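PDB 6DYM: ebony from Drosophila melanogaster, which is a nonribosomal peptide synthetase that probably joins beta-alanine to amines such as dopamine, this piece being its atypical C-terminal condensation domain. Local coordinates for residues Leu112-Met125 with Val147-Thr161. Residues are numbered along the deposited sequence; the frame is centred on the assembly and turned at random.
Sequences LPKGLNQILHSFMM and VLRVAREKQFAGIFT
The beta-alpha-beta unit formed by strand 119-127, helix 133-153 and strand 158-163 sets Leu-120 beside Ile-159 and His-121 beside Phe-160 in parallel pairing. Leu-120 N donates to Gly-158 O (3.0 Å), Phe-160 N to Leu-120 O (2.8 Å) and Ser-122 N to Phe-160 O (3.0 Å). Where the two strands begin, Gln-118 O accepts two amides: Gly-158 N comes in nearly straight on, while Ala-157 N, 2.8 Å from Gln-118 O, approaches more from the side.

Phe-156, beyond the Schellman motif that ends the helix at Gln-155, has its ring held between Leu-120 and Asn-117. Leu-120 CB covers one face, 4.1 Å from the Phe-156 ring centroid; the Asn-117 amide stacks over the other, its plane turned 18° from the ring, and Asn-117 ND2 donates to Lys-154 O at the helix end (3.3 Å). With an alanine in place of Phe-156, the Asn-117 amide would probably lose its stacking surface and be freer to turn, and a gap would open beside Leu-120. With CG opposite the backbone N (chi1 -175°), Leu-120 sets CD2 against Ala-151 CB of the helix (3.9 Å).

Such a crossover, in a mixed sheet of this strand order with a classic beta bulge at Phe-123 and Met-124, is consistent with the GNAT acyltransferase fold. On the sheet face bearing Ile-119 and His-121, Leu-112 CD1 makes a CH-pi contact over the Phe-160 ring, 3.8 Å from its centroid, while Ile-119 CG2 packs on Phe-160 CB. Glu-84 binds His-121 ND1. Farther along, a water bridges Ser-122 O and Thr-161 OG1.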
loop_
_atom_site.group_PDB
_atom_site.type_symbol
_atom_site.label_atom_id
_atom_site.label_comp_id
_atom_site.label_asym_id
_atom_site.label_seq_id
_atom_site.Cartn_x
_atom_site.Cartn_y
_atom_site.Cartn_z
ATOM N N LEU A 112 -10.153 11.272 11.866
ATOM C CA LEU A 112 -8.721 11.533 11.872
ATOM C C LEU A 112 -8.445 13.030 11.773
ATOM O O LEU A 112 -9.310 13.804 11.353
ATOM C CB LEU A 112 -8.051 10.783 10.713
ATOM C CG LEU A 112 -8.179 9.259 10.799
ATOM C CD1 LEU A 112 -7.367 8.584 9.699
ATOM C CD2 LEU A 112 -7.753 8.758 12.172
ATOM N N PRO A 113 -7.241 13.475 12.154
ATOM C CA PRO A 113 -6.969 14.920 12.203
ATOM C C PRO A 113 -7.153 15.600 10.854
ATOM O O PRO A 113 -6.800 15.060 9.804
ATOM C CB PRO A 113 -5.508 14.991 12.666
ATOM C CG PRO A 113 -5.272 13.711 13.375
ATOM C CD PRO A 113 -6.096 12.690 12.654
ATOM N N LYS A 114 -7.708 16.809 10.901
ATOM C CA LYS A 114 -7.919 17.612 9.712
ATOM C C LYS A 114 -6.647 18.367 9.346
ATOM O O LYS A 114 -5.773 18.613 10.183
ATOM C CB LYS A 114 -9.067 18.604 9.919
ATOM C CG LYS A 114 -10.406 17.966 10.248
ATOM C CD LYS A 114 -11.071 17.399 9.001
ATOM C CE LYS A 114 -12.590 17.399 9.133
ATOM N NZ LYS A 114 -13.077 16.325 10.044
ATOM N N GLY A 115 -6.550 18.731 8.076
ATOM C CA GLY A 115 -5.461 19.558 7.608
ATOM C C GLY A 115 -4.381 18.757 6.900
ATOM O O GLY A 115 -4.306 17.528 6.986
ATOM N N LEU A 116 -3.532 19.481 6.181
ATOM C CA LEU A 116 -2.420 18.871 5.477
ATOM C C LEU A 116 -1.323 18.489 6.467
ATOM O O LEU A 116 -1.262 18.991 7.592
ATOM C CB LEU A 116 -1.871 19.824 4.411
ATOM C CG LEU A 116 -2.514 19.829 3.015
ATOM C CD1 LEU A 116 -4.030 19.667 3.070
ATOM C CD2 LEU A 116 -2.147 21.102 2.261
ATOM N N ASN A 117 -0.460 17.570 6.035
ATOM C CA ASN A 117 0.697 17.138 6.817
ATOM C C ASN A 117 0.273 16.490 8.134
ATOM O O ASN A 117 0.987 16.566 9.137
ATOM C CB ASN A 117 1.654 18.308 7.076
ATOM C CG ASN A 117 3.035 17.852 7.495
ATOM O OD1 ASN A 117 3.981 17.959 6.721
ATOM N ND2 ASN A 117 3.156 17.331 8.711
ATOM N N GLN A 118 -0.896 15.853 8.144
ATOM C CA GLN A 118 -1.407 15.165 9.321
ATOM C C GLN A 118 -1.433 13.655 9.146
ATOM O O GLN A 118 -0.964 12.918 10.016
ATOM C CB GLN A 118 -2.823 15.664 9.653
ATOM C CG GLN A 118 -2.904 17.140 10.022
ATOM C CD GLN A 118 -2.489 17.410 11.452
ATOM O OE1 GLN A 118 -2.033 16.512 12.161
ATOM N NE2 GLN A 118 -2.646 18.656 11.887
ATOM N N ILE A 119 -1.972 13.175 8.036
ATOM C CA ILE A 119 -2.191 11.753 7.812
ATOM C C ILE A 119 -1.218 11.288 6.738
ATOM O O ILE A 119 -1.343 11.671 5.567
ATOM C CB ILE A 119 -3.641 11.469 7.407
ATOM C CG1 ILE A 119 -4.612 12.148 8.377
ATOM C CG2 ILE A 119 -3.888 9.986 7.361
ATOM C CD1 ILE A 119 -6.060 11.983 7.980
ATOM N N LEU A 120 -0.253 10.457 7.128
ATOM C CA LEU A 120 0.633 9.803 6.176
ATOM C C LEU A 120 -0.025 8.512 5.702
ATOM O O LEU A 120 -0.216 7.578 6.490
ATOM C CB LEU A 120 1.999 9.517 6.798
ATOM C CG LEU A 120 2.989 8.937 5.791
ATOM C CD1 LEU A 120 3.304 9.965 4.703
ATOM C CD2 LEU A 120 4.262 8.458 6.478
ATOM N N HIS A 121 -0.364 8.458 4.419
ATOM C CA HIS A 121 -1.064 7.320 3.836
ATOM C C HIS A 121 -0.032 6.367 3.251
ATOM O O HIS A 121 0.620 6.686 2.253
ATOM C CB HIS A 121 -2.056 7.772 2.766
ATOM C CG HIS A 121 -2.880 6.657 2.200
ATOM N ND1 HIS A 121 -3.471 6.723 0.956
ATOM C CD2 HIS A 121 -3.205 5.443 2.707
ATOM C CE1 HIS A 121 -4.130 5.600 0.723
ATOM N NE2 HIS A 121 -3.986 4.807 1.770
ATOM N N SER A 122 0.127 5.208 3.885
ATOM C CA SER A 122 0.947 4.129 3.333
ATOM C C SER A 122 0.086 3.396 2.319
ATOM O O SER A 122 -0.765 2.582 2.684
ATOM C CB SER A 122 1.432 3.193 4.434
ATOM O OG SER A 122 2.198 2.130 3.887
ATOM N N PHE A 123 0.276 3.691 1.037
ATOM C CA PHE A 123 -0.678 3.190 0.061
ATOM C C PHE A 123 -0.156 2.025 -0.768
ATOM O O PHE A 123 -0.971 1.237 -1.256
ATOM C CB PHE A 123 -1.180 4.338 -0.832
ATOM C CG PHE A 123 -0.291 4.673 -1.993
ATOM C CD1 PHE A 123 -0.538 4.141 -3.248
ATOM C CD2 PHE A 123 0.745 5.572 -1.848
ATOM C CE1 PHE A 123 0.262 4.459 -4.330
ATOM C CE2 PHE A 123 1.550 5.902 -2.930
ATOM C CZ PHE A 123 1.307 5.340 -4.171
ATOM N N MET A 124 1.160 1.862 -0.907
ATOM C CA MET A 124 1.718 0.656 -1.507
ATOM C C MET A 124 2.996 0.261 -0.786
ATOM O O MET A 124 3.807 1.116 -0.416
ATOM C CB MET A 124 2.009 0.823 -3.010
ATOM C CG MET A 124 0.777 1.074 -3.865
ATOM S SD MET A 124 1.015 0.755 -5.624
ATOM C CE MET A 124 -0.575 1.259 -6.278
ATOM N N MET A 125 3.154 -1.044 -0.580
ATOM C CA MET A 125 4.379 -1.639 -0.063
ATOM C C MET A 125 4.617 -2.927 -0.833
ATOM O O MET A 125 3.681 -3.710 -1.027
ATOM C CB MET A 125 4.272 -1.925 1.439
ATOM C CG MET A 125 5.559 -1.723 2.216
ATOM S SD MET A 125 5.333 -1.882 4.004
ATOM C CE MET A 125 5.491 -0.185 4.554
ATOM N N VAL A 147 8.922 3.616 7.638
ATOM C CA VAL A 147 7.738 4.448 7.434
ATOM C C VAL A 147 7.435 5.243 8.700
ATOM O O VAL A 147 7.129 6.441 8.644
ATOM C CB VAL A 147 6.541 3.586 6.993
ATOM C CG1 VAL A 147 5.258 4.405 7.020
ATOM C CG2 VAL A 147 6.777 3.038 5.594
ATOM N N LEU A 148 7.548 4.595 9.863
ATOM C CA LEU A 148 7.388 5.301 11.132
ATOM C C LEU A 148 8.373 6.460 11.240
ATOM O O LEU A 148 7.998 7.566 11.646
ATOM C CB LEU A 148 7.567 4.323 12.299
ATOM C CG LEU A 148 6.457 3.279 12.495
ATOM C CD1 LEU A 148 6.890 2.104 13.376
ATOM C CD2 LEU A 148 5.186 3.922 13.039
ATOM N N ARG A 149 9.633 6.228 10.861
ATOM C CA ARG A 149 10.651 7.271 10.953
ATOM C C ARG A 149 10.327 8.452 10.047
ATOM O O ARG A 149 10.505 9.612 10.438
ATOM C CB ARG A 149 12.022 6.694 10.597
ATOM C CG ARG A 149 13.195 7.476 11.153
ATOM C CD ARG A 149 14.481 7.149 10.407
ATOM N NE ARG A 149 14.381 7.483 8.990
ATOM C CZ ARG A 149 14.546 8.707 8.501
ATOM N NH1 ARG A 149 14.823 9.714 9.319
ATOM N NH2 ARG A 149 14.435 8.924 7.196
ATOM N N VAL A 150 9.877 8.176 8.821
ATOM C CA VAL A 150 9.513 9.256 7.909
ATOM C C VAL A 150 8.364 10.068 8.492
ATOM O O VAL A 150 8.372 11.304 8.452
ATOM C CB VAL A 150 9.172 8.682 6.521
ATOM C CG1 VAL A 150 8.548 9.754 5.618
ATOM C CG2 VAL A 150 10.419 8.080 5.881
ATOM N N ALA A 151 7.380 9.386 9.083
ATOM C CA ALA A 151 6.225 10.068 9.657
ATOM C C ALA A 151 6.641 11.085 10.719
ATOM O O ALA A 151 6.206 12.243 10.683
ATOM C CB ALA A 151 5.255 9.038 10.235
ATOM N N ARG A 152 7.476 10.668 11.683
ATOM C CA ARG A 152 7.913 11.595 12.729
ATOM C C ARG A 152 8.772 12.710 12.152
ATOM O O ARG A 152 8.577 13.890 12.468
ATOM C CB ARG A 152 8.705 10.871 13.826
ATOM C CG ARG A 152 8.397 9.411 14.046
ATOM C CD ARG A 152 8.987 8.923 15.368
ATOM N NE ARG A 152 10.452 8.909 15.347
ATOM C CZ ARG A 152 11.193 7.876 14.948
ATOM N NH1 ARG A 152 10.610 6.759 14.533
ATOM N NH2 ARG A 152 12.519 7.957 14.962
ATOM N N GLU A 153 9.748 12.350 11.317
ATOM C CA GLU A 153 10.704 13.333 10.823
ATOM C C GLU A 153 10.025 14.367 9.930
ATOM O O GLU A 153 10.431 15.534 9.896
ATOM C CB GLU A 153 11.842 12.607 10.098
ATOM C CG GLU A 153 12.497 13.369 8.965
ATOM C CD GLU A 153 13.368 12.470 8.099
ATOM O OE1 GLU A 153 14.330 11.882 8.639
ATOM O OE2 GLU A 153 13.091 12.348 6.884
ATOM N N LYS A 154 8.979 13.964 9.215
ATOM C CA LYS A 154 8.190 14.879 8.405
ATOM C C LYS A 154 7.035 15.506 9.178
ATOM O O LYS A 154 6.239 16.241 8.587
ATOM C CB LYS A 154 7.657 14.161 7.161
ATOM C CG LYS A 154 8.749 13.617 6.247
ATOM C CD LYS A 154 9.191 14.668 5.248
ATOM C CE LYS A 154 10.272 14.133 4.317
ATOM N NZ LYS A 154 10.643 15.146 3.290
ATOM N N GLN A 155 6.919 15.217 10.479
ATOM C CA GLN A 155 5.970 15.889 11.375
ATOM C C GLN A 155 4.517 15.531 11.059
ATOM O O GLN A 155 3.621 16.364 11.195
ATOM C CB GLN A 155 6.156 17.412 11.356
ATOM C CG GLN A 155 7.561 17.884 11.711
ATOM C CD GLN A 155 7.640 19.393 11.885
ATOM O OE1 GLN A 155 6.623 20.060 12.082
ATOM N NE2 GLN A 155 8.850 19.937 11.817
ATOM N N PHE A 156 4.273 14.289 10.652
ATOM C CA PHE A 156 2.901 13.832 10.510
ATOM C C PHE A 156 2.355 13.399 11.867
ATOM O O PHE A 156 3.103 13.111 12.804
ATOM C CB PHE A 156 2.808 12.685 9.505
ATOM C CG PHE A 156 2.837 13.135 8.070
ATOM C CD1 PHE A 156 4.035 13.467 7.456
ATOM C CD2 PHE A 156 1.663 13.232 7.338
ATOM C CE1 PHE A 156 4.065 13.885 6.135
ATOM C CE2 PHE A 156 1.687 13.651 6.013
ATOM C CZ PHE A 156 2.892 13.977 5.412
ATOM N N ALA A 157 1.024 13.373 11.971
ATOM C CA ALA A 157 0.393 12.951 13.217
ATOM C C ALA A 157 0.281 11.436 13.317
ATOM O O ALA A 157 0.351 10.885 14.423
ATOM C CB ALA A 157 -0.992 13.588 13.353
ATOM N N GLY A 158 0.105 10.750 12.195
ATOM C CA GLY A 158 0.035 9.301 12.250
ATOM C C GLY A 158 0.098 8.692 10.869
ATOM O O GLY A 158 0.146 9.391 9.852
ATOM N N ILE A 159 0.086 7.360 10.853
ATOM C CA ILE A 159 0.164 6.564 9.634
ATOM C C ILE A 159 -1.154 5.825 9.441
ATOM O O ILE A 159 -1.684 5.218 10.380
ATOM C CB ILE A 159 1.347 5.577 9.689
ATOM C CG1 ILE A 159 2.665 6.343 9.826
ATOM C CG2 ILE A 159 1.360 4.693 8.454
ATOM C CD1 ILE A 159 3.838 5.473 10.151
ATOM N N PHE A 160 -1.654 5.841 8.209
ATOM C CA PHE A 160 -2.989 5.372 7.858
ATOM C C PHE A 160 -2.872 4.413 6.682
ATOM O O PHE A 160 -2.219 4.738 5.686
ATOM C CB PHE A 160 -3.859 6.581 7.502
ATOM C CG PHE A 160 -5.304 6.276 7.264
ATOM C CD1 PHE A 160 -6.082 5.701 8.251
ATOM C CD2 PHE A 160 -5.904 6.627 6.059
ATOM C CE1 PHE A 160 -7.430 5.451 8.032
ATOM C CE2 PHE A 160 -7.246 6.381 5.835
ATOM C CZ PHE A 160 -8.009 5.788 6.826
ATOM N N THR A 161 -3.487 3.235 6.794
ATOM C CA THR A 161 -3.414 2.264 5.706
ATOM C C THR A 161 -4.535 1.238 5.846
ATOM O O THR A 161 -5.027 0.984 6.951
ATOM C CB THR A 161 -2.046 1.562 5.672
ATOM O OG1 THR A 161 -1.997 0.644 4.572
ATOM C CG2 THR A 161 -1.780 0.809 6.972
HETATM O O HOH W 1 1.098 16.772 12.723
HETATM O O HOH W 2 -3.230 1.550 2.515
#